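Local coordinates for protein peptide chain release factor subunit 1 (Aeropyrum pernix, PDB 3AGK) that probably directs the termination of protein synthesis in response to the stop codons UAA, UAG and UGA, working with a GTP-binding partner, at residues Ala31-Ser36 with Lys65-Ala70; Glu287-His292 with Lys357-Leu362; Glu197-Val202 with Gly228-Glu233; Glu23-Ser28 with Phe132-Val137. One frame throughout, in Å; residues are numbered along the deposited sequence.

Contact 1: Ala31-Ser36 with Lys65-Ala70; sequences ATVLLS and KRTRQA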
# COMPACT_ATOMS: atom_id res chain seq x y z
N ALA A 31 24.06 6.87 -6.79
CA ALA A 31 23.76 8.10 -7.52
C ALA A 31 22.48 7.93 -8.33
O ALA A 31 21.97 6.82 -8.48
CB ALA A 31 24.91 8.48 -8.43
N THR A 32 21.96 9.04 -8.84
CA THR A 32 20.71 8.98 -9.60
C THR A 32 20.98 8.47 -11.01
O THR A 32 21.10 9.25 -11.95
CB THR A 32 20.02 10.35 -9.66
OG1 THR A 32 20.86 11.29 -10.33
CG2 THR A 32 19.70 10.86 -8.25
N VAL A 33 21.04 7.14 -11.14
CA VAL A 33 21.47 6.50 -12.38
C VAL A 33 20.59 5.32 -12.81
O VAL A 33 21.02 4.46 -13.59
CB VAL A 33 22.93 6.00 -12.26
CG1 VAL A 33 23.83 7.11 -11.74
CG2 VAL A 33 23.00 4.77 -11.35
N LEU A 34 19.36 5.26 -12.30
CA LEU A 34 18.39 4.25 -12.73
C LEU A 34 17.26 4.91 -13.52
O LEU A 34 16.54 5.76 -13.00
CB LEU A 34 17.85 3.47 -11.53
CG LEU A 34 18.87 2.64 -10.74
CD1 LEU A 34 18.22 1.96 -9.55
CD2 LEU A 34 19.57 1.62 -11.62
N LEU A 35 17.14 4.50 -14.77
CA LEU A 35 16.22 5.13 -15.72
C LEU A 35 14.78 4.62 -15.62
O LEU A 35 14.54 3.41 -15.59
CB LEU A 35 16.74 4.93 -17.14
CG LEU A 35 15.87 5.35 -18.32
CD1 LEU A 35 15.19 6.67 -18.02
CD2 LEU A 35 16.72 5.49 -19.58
N SER A 36 13.84 5.55 -15.59
CA SER A 36 12.42 5.22 -15.65
C SER A 36 11.80 5.96 -16.84
O SER A 36 11.97 7.17 -16.97
CB SER A 36 11.73 5.63 -14.34
OG SER A 36 12.31 4.98 -13.22
N LYS A 65 32.96 10.63 -13.43
CA LYS A 65 33.14 9.52 -14.37
C LYS A 65 32.07 8.43 -14.27
O LYS A 65 31.27 8.27 -15.18
CB LYS A 65 34.53 8.89 -14.22
CG LYS A 65 34.87 8.41 -12.79
CD LYS A 65 35.96 7.33 -12.79
CE LYS A 65 37.32 7.85 -13.24
NZ LYS A 65 38.02 8.67 -12.20
N ARG A 66 32.07 7.68 -13.17
CA ARG A 66 31.22 6.50 -13.05
C ARG A 66 29.74 6.81 -13.26
O ARG A 66 29.04 6.07 -13.95
CB ARG A 66 31.43 5.79 -11.71
CG ARG A 66 32.76 5.03 -11.62
CD ARG A 66 32.74 3.95 -10.53
NE ARG A 66 33.13 4.45 -9.22
CZ ARG A 66 33.29 3.68 -8.14
NH1 ARG A 66 33.10 2.37 -8.22
NH2 ARG A 66 33.64 4.22 -6.98
N THR A 67 29.27 7.92 -12.69
CA THR A 67 27.87 8.30 -12.81
C THR A 67 27.54 8.68 -14.24
O THR A 67 26.56 8.21 -14.81
CB THR A 67 27.54 9.49 -11.89
OG1 THR A 67 27.46 9.03 -10.54
CG2 THR A 67 26.21 10.11 -12.29
N ARG A 68 28.36 9.55 -14.82
CA ARG A 68 28.17 9.98 -16.19
C ARG A 68 28.05 8.76 -17.11
O ARG A 68 27.12 8.69 -17.92
CB ARG A 68 29.33 10.88 -16.62
CG ARG A 68 29.17 11.49 -18.00
CD ARG A 68 30.34 12.42 -18.35
NE ARG A 68 31.60 11.70 -18.52
CZ ARG A 68 32.59 11.69 -17.62
NH1 ARG A 68 33.70 11.01 -17.87
NH2 ARG A 68 32.46 12.35 -16.48
N GLN A 69 28.97 7.81 -16.98
CA GLN A 69 28.96 6.59 -17.78
C GLN A 69 27.67 5.80 -17.57
O GLN A 69 27.07 5.30 -18.53
CB GLN A 69 30.14 5.68 -17.40
CG GLN A 69 31.46 6.00 -18.09
CD GLN A 69 32.52 4.93 -17.85
OE1 GLN A 69 33.01 4.30 -18.79
NE2 GLN A 69 32.87 4.72 -16.58
N ALA A 70 27.28 5.68 -16.31
CA ALA A 70 26.14 4.86 -15.92
C ALA A 70 24.89 5.27 -16.68
O ALA A 70 24.14 4.44 -17.20
CB ALA A 70 25.91 5.00 -14.43
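A70, whose methyl meets V33 across this contact, belongs to helix 65-82, its amide bonding to R66 O (A70 N to R66 O 3.0 Å). The contact sets the first turns of that helix, in the N-terminal alpha/beta domain of a class I eRF1-type release factor, against the loop residues A31-V33 that lead into strand 34-39, an inner strand of the four-stranded antiparallel sheet. V33 is the hub. Its CB lies 3.8 Å from A70 CB, and its CG1 sits 3.9 Å from T67 CG2, the two side chains crossing at about a right angle. CG1 also reaches A70 CB, so this one methyl rests between two residues a turn apart on the helix. With T67 CG2 anti to the backbone N (chi1 -75° for OG1), the methyl of T67 is the branch offered to V33. Upstream, T32 centres an inverse gamma turn closed by a weak bond from V33 N to A31 O (2.8 Å). A31 and V33, on either side of T32 in this turn, both direct CB at the helix, whereas T32 points away. V33 and L34 then face D125 together in a classic beta bulge. Further along, L35 packs on L75 and A78 of the same helix, and its backbone bonds to that of C97, whose side chain forms a disulfide with C108. T67 also touches I62, in the loop whose N-I-K-L sequence corresponds to the NIKS motif linked to stop-codon reading in eRF1. The other branch of T67 carries OG1 to A31, and A31 CB stands 3.4 Å from T67 OG1.

Contact 2: Glu287-His292 with Lys357-Leu362; sequences EEFKLH and KTFGGL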
# COMPACT_ATOMS: atom_id res chain seq x y z
N GLU A 287 -6.78 -13.11 17.53
CA GLU A 287 -7.38 -13.19 18.86
C GLU A 287 -7.96 -14.57 19.17
O GLU A 287 -7.77 -15.09 20.26
CB GLU A 287 -8.43 -12.10 19.04
CG GLU A 287 -7.84 -10.70 19.04
CD GLU A 287 -8.91 -9.63 19.13
OE1 GLU A 287 -8.55 -8.43 19.11
OE2 GLU A 287 -10.11 -9.99 19.20
N GLU A 288 -8.69 -15.15 18.22
CA GLU A 288 -9.20 -16.50 18.42
C GLU A 288 -8.05 -17.48 18.70
O GLU A 288 -8.12 -18.29 19.62
CB GLU A 288 -10.01 -16.96 17.20
CG GLU A 288 -10.53 -18.38 17.30
CD GLU A 288 -11.36 -18.80 16.10
OE1 GLU A 288 -11.45 -18.02 15.13
OE2 GLU A 288 -11.91 -19.92 16.12
N PHE A 289 -7.00 -17.39 17.89
CA PHE A 289 -5.81 -18.21 18.07
C PHE A 289 -5.27 -18.05 19.50
O PHE A 289 -4.96 -19.03 20.16
CB PHE A 289 -4.76 -17.86 17.00
CG PHE A 289 -3.40 -18.49 17.22
CD1 PHE A 289 -3.22 -19.85 17.07
CD2 PHE A 289 -2.31 -17.70 17.55
CE1 PHE A 289 -1.97 -20.43 17.27
CE2 PHE A 289 -1.06 -18.27 17.74
CZ PHE A 289 -0.88 -19.64 17.60
N LYS A 290 -5.18 -16.81 19.98
CA LYS A 290 -4.58 -16.57 21.28
C LYS A 290 -5.46 -17.05 22.43
O LYS A 290 -4.96 -17.56 23.43
CB LYS A 290 -4.21 -15.10 21.45
CG LYS A 290 -2.94 -14.90 22.27
CD LYS A 290 -3.06 -15.56 23.66
CE LYS A 290 -1.72 -16.06 24.18
NZ LYS A 290 -1.90 -16.94 25.37
N LEU A 291 -6.77 -16.89 22.28
CA LEU A 291 -7.75 -17.39 23.23
C LEU A 291 -7.64 -18.92 23.44
O LEU A 291 -7.71 -19.41 24.56
CB LEU A 291 -9.16 -17.03 22.75
CG LEU A 291 -10.26 -16.73 23.76
CD1 LEU A 291 -9.73 -15.89 24.90
CD2 LEU A 291 -11.45 -16.04 23.09
N HIS A 292 -7.47 -19.65 22.35
CA HIS A 292 -7.27 -21.09 22.44
C HIS A 292 -5.97 -21.40 23.19
O HIS A 292 -5.93 -22.31 24.02
CB HIS A 292 -7.25 -21.75 21.06
CG HIS A 292 -8.57 -21.72 20.35
ND1 HIS A 292 -9.68 -22.40 20.80
CD2 HIS A 292 -8.95 -21.11 19.20
CE1 HIS A 292 -10.69 -22.20 19.98
NE2 HIS A 292 -10.27 -21.42 19.00
N LYS A 357 7.91 -14.75 16.17
CA LYS A 357 8.97 -15.16 17.09
C LYS A 357 8.60 -16.46 17.78
O LYS A 357 9.43 -17.35 17.91
CB LYS A 357 9.30 -14.08 18.14
CG LYS A 357 10.36 -14.52 19.16
CD LYS A 357 10.50 -13.60 20.38
CE LYS A 357 11.80 -13.95 21.11
NZ LYS A 357 11.97 -13.28 22.42
N THR A 358 7.36 -16.57 18.23
CA THR A 358 7.05 -17.70 19.08
C THR A 358 6.53 -18.93 18.32
O THR A 358 6.62 -20.04 18.84
CB THR A 358 6.23 -17.32 20.36
OG1 THR A 358 4.87 -17.74 20.25
CG2 THR A 358 6.30 -15.84 20.64
N PHE A 359 6.05 -18.73 17.09
CA PHE A 359 5.50 -19.83 16.29
C PHE A 359 6.07 -19.89 14.87
O PHE A 359 5.53 -20.57 14.00
CB PHE A 359 3.99 -19.71 16.21
CG PHE A 359 3.31 -19.88 17.53
CD1 PHE A 359 2.80 -18.78 18.21
CD2 PHE A 359 3.17 -21.14 18.10
CE1 PHE A 359 2.16 -18.92 19.43
CE2 PHE A 359 2.53 -21.30 19.31
CZ PHE A 359 2.03 -20.19 19.98
N GLY A 360 7.16 -19.16 14.65
CA GLY A 360 7.78 -19.10 13.35
C GLY A 360 6.82 -18.57 12.30
O GLY A 360 7.01 -18.81 11.11
N GLY A 361 5.81 -17.84 12.74
CA GLY A 361 4.85 -17.25 11.81
C GLY A 361 4.03 -18.29 11.03
O GLY A 361 3.67 -18.05 9.88
N LEU A 362 3.73 -19.42 11.68
CA LEU A 362 2.87 -20.46 11.09
C LEU A 362 2.06 -21.17 12.17
O LEU A 362 2.62 -21.84 13.03
CB LEU A 362 3.73 -21.51 10.39
CG LEU A 362 3.36 -22.24 9.09
CD1 LEU A 362 3.76 -23.73 9.20
CD2 LEU A 362 1.92 -22.10 8.70
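F289 and F359 meet as a T-shaped (edge-to-face) pair, with ring centroids 5.1 Å apart and planes at 75°. F289 is the stem: its CZ lies over one face of F359, displaced from the ring centre toward the rim, and comes within 3.6 Å of F359 CE1. F289 CE2 follows at 3.7 Å from the same CE1. The side chains approach from opposite directions. F289 holds CG anti to its backbone N (chi1 170°), which sends the ring off helix 277-294 toward F359, in the C-terminal part of helix 352-359. Around this pair, the F289 ring also packs on I300, L320, A363 and I365 of the sheet beneath, while F359 makes a second edge-to-face contact with Y302. Behind F359 the chain reverses through a type I' turn to L362, L362 N bonding to F359 O at 3.2 Å. G360 and G361 supply its positive phi angles, and L362 closes the turn and opens strand 362-366. Two helices are thus joined over the mixed sheet of the C-terminal, Pelota-related domain. Cutting F359 back to an alanine is likely to open a gap beside F289 and remove the face its edge packs on, along with the edge-to-face pairing to Y302. The contact is wholly aromatic and apolar: the slightly positive C-H rim of F289 faces the electron-rich face of F359, a weak electrostatic attraction that is likely to favour this steep mutual tilt.

Contact 3: Glu197-Val202 with Gly228-Glu233; sequences EFFKKV and GLAKQE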
# COMPACT_ATOMS: atom_id res chain seq x y z
N GLU A 197 -9.13 26.51 15.09
CA GLU A 197 -7.87 26.54 14.36
C GLU A 197 -7.26 25.15 14.23
O GLU A 197 -6.78 24.76 13.17
CB GLU A 197 -6.87 27.47 15.05
CG GLU A 197 -6.24 28.49 14.11
CD GLU A 197 -7.24 29.51 13.60
OE1 GLU A 197 -7.36 29.66 12.36
OE2 GLU A 197 -7.92 30.15 14.44
N PHE A 198 -7.25 24.40 15.32
CA PHE A 198 -6.76 23.02 15.27
C PHE A 198 -7.57 22.15 14.26
O PHE A 198 -7.00 21.38 13.48
CB PHE A 198 -6.71 22.38 16.67
CG PHE A 198 -6.18 20.97 16.66
CD1 PHE A 198 -4.84 20.73 16.38
CD2 PHE A 198 -7.04 19.88 16.88
CE1 PHE A 198 -4.35 19.43 16.35
CE2 PHE A 198 -6.57 18.57 16.86
CZ PHE A 198 -5.22 18.34 16.59
N PHE A 199 -8.90 22.30 14.25
CA PHE A 199 -9.73 21.52 13.34
C PHE A 199 -9.46 21.85 11.89
O PHE A 199 -9.58 20.98 11.03
CB PHE A 199 -11.22 21.71 13.65
CG PHE A 199 -11.69 20.95 14.85
CD1 PHE A 199 -10.84 20.03 15.49
CD2 PHE A 199 -12.97 21.14 15.35
CE1 PHE A 199 -11.26 19.33 16.61
CE2 PHE A 199 -13.40 20.43 16.47
CZ PHE A 199 -12.54 19.52 17.10
N LYS A 200 -9.09 23.10 11.62
CA LYS A 200 -8.72 23.49 10.27
C LYS A 200 -7.39 22.87 9.86
O LYS A 200 -7.23 22.44 8.73
CB LYS A 200 -8.65 25.03 10.12
CG LYS A 200 -10.02 25.68 9.90
CD LYS A 200 -10.00 27.20 10.19
CE LYS A 200 -11.42 27.76 10.14
NZ LYS A 200 -11.51 29.22 10.44
N LYS A 201 -6.43 22.86 10.79
CA LYS A 201 -5.17 22.17 10.57
C LYS A 201 -5.42 20.66 10.27
O LYS A 201 -4.92 20.13 9.29
CB LYS A 201 -4.26 22.33 11.78
CG LYS A 201 -2.80 21.96 11.56
CD LYS A 201 -2.01 21.99 12.88
CE LYS A 201 -2.51 23.10 13.81
NZ LYS A 201 -2.00 22.97 15.23
N VAL A 202 -6.21 20.00 11.12
CA VAL A 202 -6.55 18.59 10.91
C VAL A 202 -7.24 18.41 9.56
O VAL A 202 -6.88 17.52 8.78
CB VAL A 202 -7.44 18.06 12.04
CG1 VAL A 202 -7.81 16.55 11.83
CG2 VAL A 202 -6.75 18.28 13.38
N GLY A 228 -15.68 11.27 22.81
CA GLY A 228 -16.53 12.41 23.07
C GLY A 228 -17.05 13.10 21.83
O GLY A 228 -17.18 12.48 20.76
N LEU A 229 -17.32 14.39 21.96
CA LEU A 229 -18.10 15.11 20.95
C LEU A 229 -17.28 15.73 19.82
O LEU A 229 -17.83 16.15 18.81
CB LEU A 229 -18.92 16.18 21.65
CG LEU A 229 -20.33 16.43 21.12
CD1 LEU A 229 -21.14 15.14 21.03
CD2 LEU A 229 -21.01 17.43 22.03
N ALA A 230 -15.97 15.79 19.98
CA ALA A 230 -15.16 16.56 19.03
C ALA A 230 -15.35 16.13 17.56
O ALA A 230 -15.38 16.99 16.65
CB ALA A 230 -13.69 16.53 19.42
N LYS A 231 -15.48 14.83 17.33
CA LYS A 231 -15.61 14.29 15.97
C LYS A 231 -16.92 14.73 15.30
O LYS A 231 -16.96 14.93 14.08
CB LYS A 231 -15.52 12.75 16.00
CG LYS A 231 -16.59 12.09 16.89
CD LYS A 231 -16.49 10.57 16.92
CE LYS A 231 -17.50 9.97 17.90
NZ LYS A 231 -17.00 9.98 19.30
N GLN A 232 -17.98 14.88 16.09
CA GLN A 232 -19.24 15.41 15.57
C GLN A 232 -19.05 16.87 15.13
O GLN A 232 -19.49 17.27 14.04
CB GLN A 232 -20.36 15.33 16.63
CG GLN A 232 -20.73 13.90 17.06
CD GLN A 232 -22.11 13.82 17.71
OE1 GLN A 232 -22.88 14.78 17.65
NE2 GLN A 232 -22.42 12.67 18.32
N GLU A 233 -18.39 17.66 15.98
CA GLU A 233 -18.10 19.05 15.65
C GLU A 233 -17.23 19.10 14.39
O GLU A 233 -17.49 19.87 13.47
CB GLU A 233 -17.42 19.76 16.84
CG GLU A 233 -18.33 19.82 18.09
CD GLU A 233 -17.68 20.48 19.33
OE1 GLU A 233 -16.43 20.54 19.44
OE2 GLU A 233 -18.44 20.92 20.22
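F199 reaches from helix 188-215 to the first part of helix 230-236 and touches A230 and E233 with the far corner of its ring. The closer side is at A230, where F199 CZ lies 3.8 Å from A230 O and 4.0 Å from A230 CB. Both A230 O and E233 CB approach the ring obliquely. The F199 ring is buried: V148 of strand 142-149 packs on it, and Y239 meets it edge-to-face. Helix 188-215 lies against the mixed five-stranded sheet of the middle domain, whose strand order 3-2-1-4-5 is that of the RNase H-like topology. Its strand 219-226 leads through a short loop to helix 230-236, so the contact joins the helices before and after that strand. The unmodelled loop ahead of helix 188-215 carries the GGQ sequence which in this family promotes peptide release. With a serine here instead of F199, a gap would probably open between the two helices and the edge-to-face pairing with Y239 would be lost. The loose side is at E233, which is exposed and contributes only aliphatic carbon: its CB is 4.1 Å from F199 CE2, and its chain runs on extended past the ring with the carboxylate plane turned 68° from it. K231 points away from F199; its NZ donates to G228 O at 2.9 Å, in the carbonyl plane and at a C=O...N angle of 149°. The same ammonium bonds G226 O and pairs with D254.

Contact 4: Glu23-Ser28 with Phe132-Val137; sequences ELKKWS and FLEDMV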
# COMPACT_ATOMS: atom_id res chain seq x y z
N GLU A 23 9.83 -6.81 -7.52
CA GLU A 23 11.25 -6.92 -7.80
C GLU A 23 11.83 -5.62 -8.36
O GLU A 23 13.02 -5.33 -8.19
CB GLU A 23 11.52 -8.10 -8.72
CG GLU A 23 12.81 -8.83 -8.42
CD GLU A 23 13.91 -8.46 -9.39
OE1 GLU A 23 15.06 -8.89 -9.18
OE2 GLU A 23 13.62 -7.75 -10.37
N LEU A 24 10.99 -4.85 -9.04
CA LEU A 24 11.40 -3.50 -9.43
C LEU A 24 11.64 -2.68 -8.16
O LEU A 24 12.65 -1.97 -8.05
CB LEU A 24 10.33 -2.82 -10.31
CG LEU A 24 10.47 -2.89 -11.85
CD1 LEU A 24 11.49 -3.93 -12.32
CD2 LEU A 24 9.12 -3.14 -12.51
N LYS A 25 10.74 -2.79 -7.19
CA LYS A 25 10.87 -2.05 -5.94
C LYS A 25 12.19 -2.36 -5.22
O LYS A 25 12.68 -1.55 -4.44
CB LYS A 25 9.65 -2.25 -5.02
CG LYS A 25 8.40 -1.51 -5.50
CD LYS A 25 7.36 -1.28 -4.40
CE LYS A 25 6.50 -2.51 -4.17
NZ LYS A 25 5.29 -2.17 -3.36
N LYS A 26 12.76 -3.52 -5.52
CA LYS A 26 14.05 -3.92 -4.94
C LYS A 26 15.23 -3.07 -5.41
O LYS A 26 16.24 -2.97 -4.71
CB LYS A 26 14.35 -5.39 -5.26
CG LYS A 26 13.70 -6.42 -4.34
CD LYS A 26 14.35 -7.79 -4.51
CE LYS A 26 13.83 -8.79 -3.49
NZ LYS A 26 14.67 -10.02 -3.45
N TRP A 27 15.13 -2.45 -6.58
CA TRP A 27 16.28 -1.79 -7.19
C TRP A 27 16.70 -0.48 -6.54
O TRP A 27 15.85 0.38 -6.26
CB TRP A 27 16.02 -1.56 -8.68
CG TRP A 27 16.08 -2.81 -9.44
CD1 TRP A 27 15.29 -3.90 -9.27
CD2 TRP A 27 16.99 -3.12 -10.49
NE1 TRP A 27 15.65 -4.89 -10.17
CE2 TRP A 27 16.69 -4.43 -10.93
CE3 TRP A 27 18.03 -2.42 -11.12
CZ2 TRP A 27 17.39 -5.05 -11.96
CZ3 TRP A 27 18.73 -3.04 -12.14
CH2 TRP A 27 18.41 -4.35 -12.55
N SER A 28 18.00 -0.33 -6.31
CA SER A 28 18.56 0.91 -5.75
C SER A 28 19.97 1.19 -6.26
O SER A 28 20.66 0.28 -6.73
CB SER A 28 18.58 0.83 -4.22
OG SER A 28 19.62 -0.02 -3.78
N PHE A 132 2.98 5.20 -11.18
CA PHE A 132 1.77 5.02 -11.98
C PHE A 132 1.32 3.57 -11.99
O PHE A 132 0.13 3.28 -12.06
CB PHE A 132 2.00 5.51 -13.41
CG PHE A 132 2.84 6.78 -13.52
CD1 PHE A 132 4.18 6.78 -13.18
CD2 PHE A 132 2.28 7.95 -14.01
CE1 PHE A 132 4.94 7.92 -13.30
CE2 PHE A 132 3.04 9.09 -14.13
CZ PHE A 132 4.37 9.08 -13.78
N LEU A 133 2.29 2.66 -11.91
CA LEU A 133 2.02 1.22 -12.06
C LEU A 133 1.36 0.63 -10.82
O LEU A 133 0.48 -0.23 -10.92
CB LEU A 133 3.32 0.48 -12.35
CG LEU A 133 4.03 0.92 -13.63
CD1 LEU A 133 5.44 0.33 -13.72
CD2 LEU A 133 3.19 0.54 -14.85
N GLU A 134 1.81 1.09 -9.66
CA GLU A 134 1.26 0.61 -8.40
C GLU A 134 -0.21 0.95 -8.25
O GLU A 134 -0.94 0.29 -7.51
CB GLU A 134 2.04 1.16 -7.21
CG GLU A 134 3.50 0.75 -7.19
CD GLU A 134 4.11 0.87 -5.81
OE1 GLU A 134 4.94 1.78 -5.59
OE2 GLU A 134 3.75 0.03 -4.94
N ASP A 135 -0.65 1.99 -8.95
CA ASP A 135 -2.03 2.46 -8.83
C ASP A 135 -3.06 1.58 -9.53
O ASP A 135 -4.26 1.64 -9.21
CB ASP A 135 -2.13 3.90 -9.31
CG ASP A 135 -1.63 4.90 -8.28
OD1 ASP A 135 -1.14 5.97 -8.68
OD2 ASP A 135 -1.73 4.60 -7.07
N MET A 136 -2.62 0.76 -10.48
CA MET A 136 -3.53 -0.13 -11.20
C MET A 136 -3.29 -1.59 -10.82
O MET A 136 -4.04 -2.48 -11.21
CB MET A 136 -3.42 0.06 -12.71
CG MET A 136 -4.52 -0.63 -13.54
SD MET A 136 -6.14 0.17 -13.55
CE MET A 136 -6.88 -0.57 -15.00
N VAL A 137 -2.23 -1.83 -10.07
CA VAL A 137 -2.00 -3.14 -9.48
C VAL A 137 -2.73 -3.16 -8.15
O VAL A 137 -2.82 -4.18 -7.46
CB VAL A 137 -0.50 -3.36 -9.23
CG1 VAL A 137 -0.06 -2.60 -8.00
CG2 VAL A 137 -0.21 -4.82 -9.06
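K25 and E134 cross obliquely, and the meeting of their ends is a salt bridge: K25 NZ donates to E134 OE2 at 3.1 Å. The ammonium does not come in along the carboxylate plane but from above it, 41° out. E134 runs extended beyond CG and carries its carboxylate across toward K25. K25 instead folds at its third torsion (chi3 -82°), a bend that brings its chain over the carboxylate as well as its end. Its methylenes therefore take part: K25 CE lies 3.8 Å from E134 OE2, and K25 CD is 4.1 Å from E134 OE1. K25 sits in the type I turn from L24 to W27 that follows helix 14-24, closed by W27 N bonding to L24 O at 2.9 Å. E134 lies in the short, weakly bonded helix near 131-134; L133 O accepts from the amides of both M136 and V137, each at 3.3 Å. Below the charged pair, on the side of the four-stranded antiparallel sheet of the N-terminal domain, L24 and L133 point toward one another without touching and both pack on F96. V137 adds contacts to A18 and L21 of helix 14-24. The salt bridge thus ties the turn after helix 14-24 to helix 131-134 above a hydrophobic layer. K25 is exposed and the link rests on a single N-H...O bond, so water and dissolved ions would probably screen it and keep its strength modest.

From the N terminus, contact 4 opens first, at 23-28, in the C-terminal part of helix 14-24 and the turn that follows, and closes at 132-137, spanning the N-terminal domain. Contact 1 is nested inside that long loop, closing a shorter one between the lead-in to strand 34-39 and helix 65-82; the two touch where L34 CD1 packs on S28 C at 3.8 Å. Contact 3 follows in series, joining helices 188-215 and 230-236 of the middle domain across the intervening strand 219-226. Contact 2 comes last, linking helices 277-294 and 352-359 of the C-terminal domain. None cross. Contacts 2 and 3 lie in different domains, about 39 Å apart between centres, so each tie acts within its own domain.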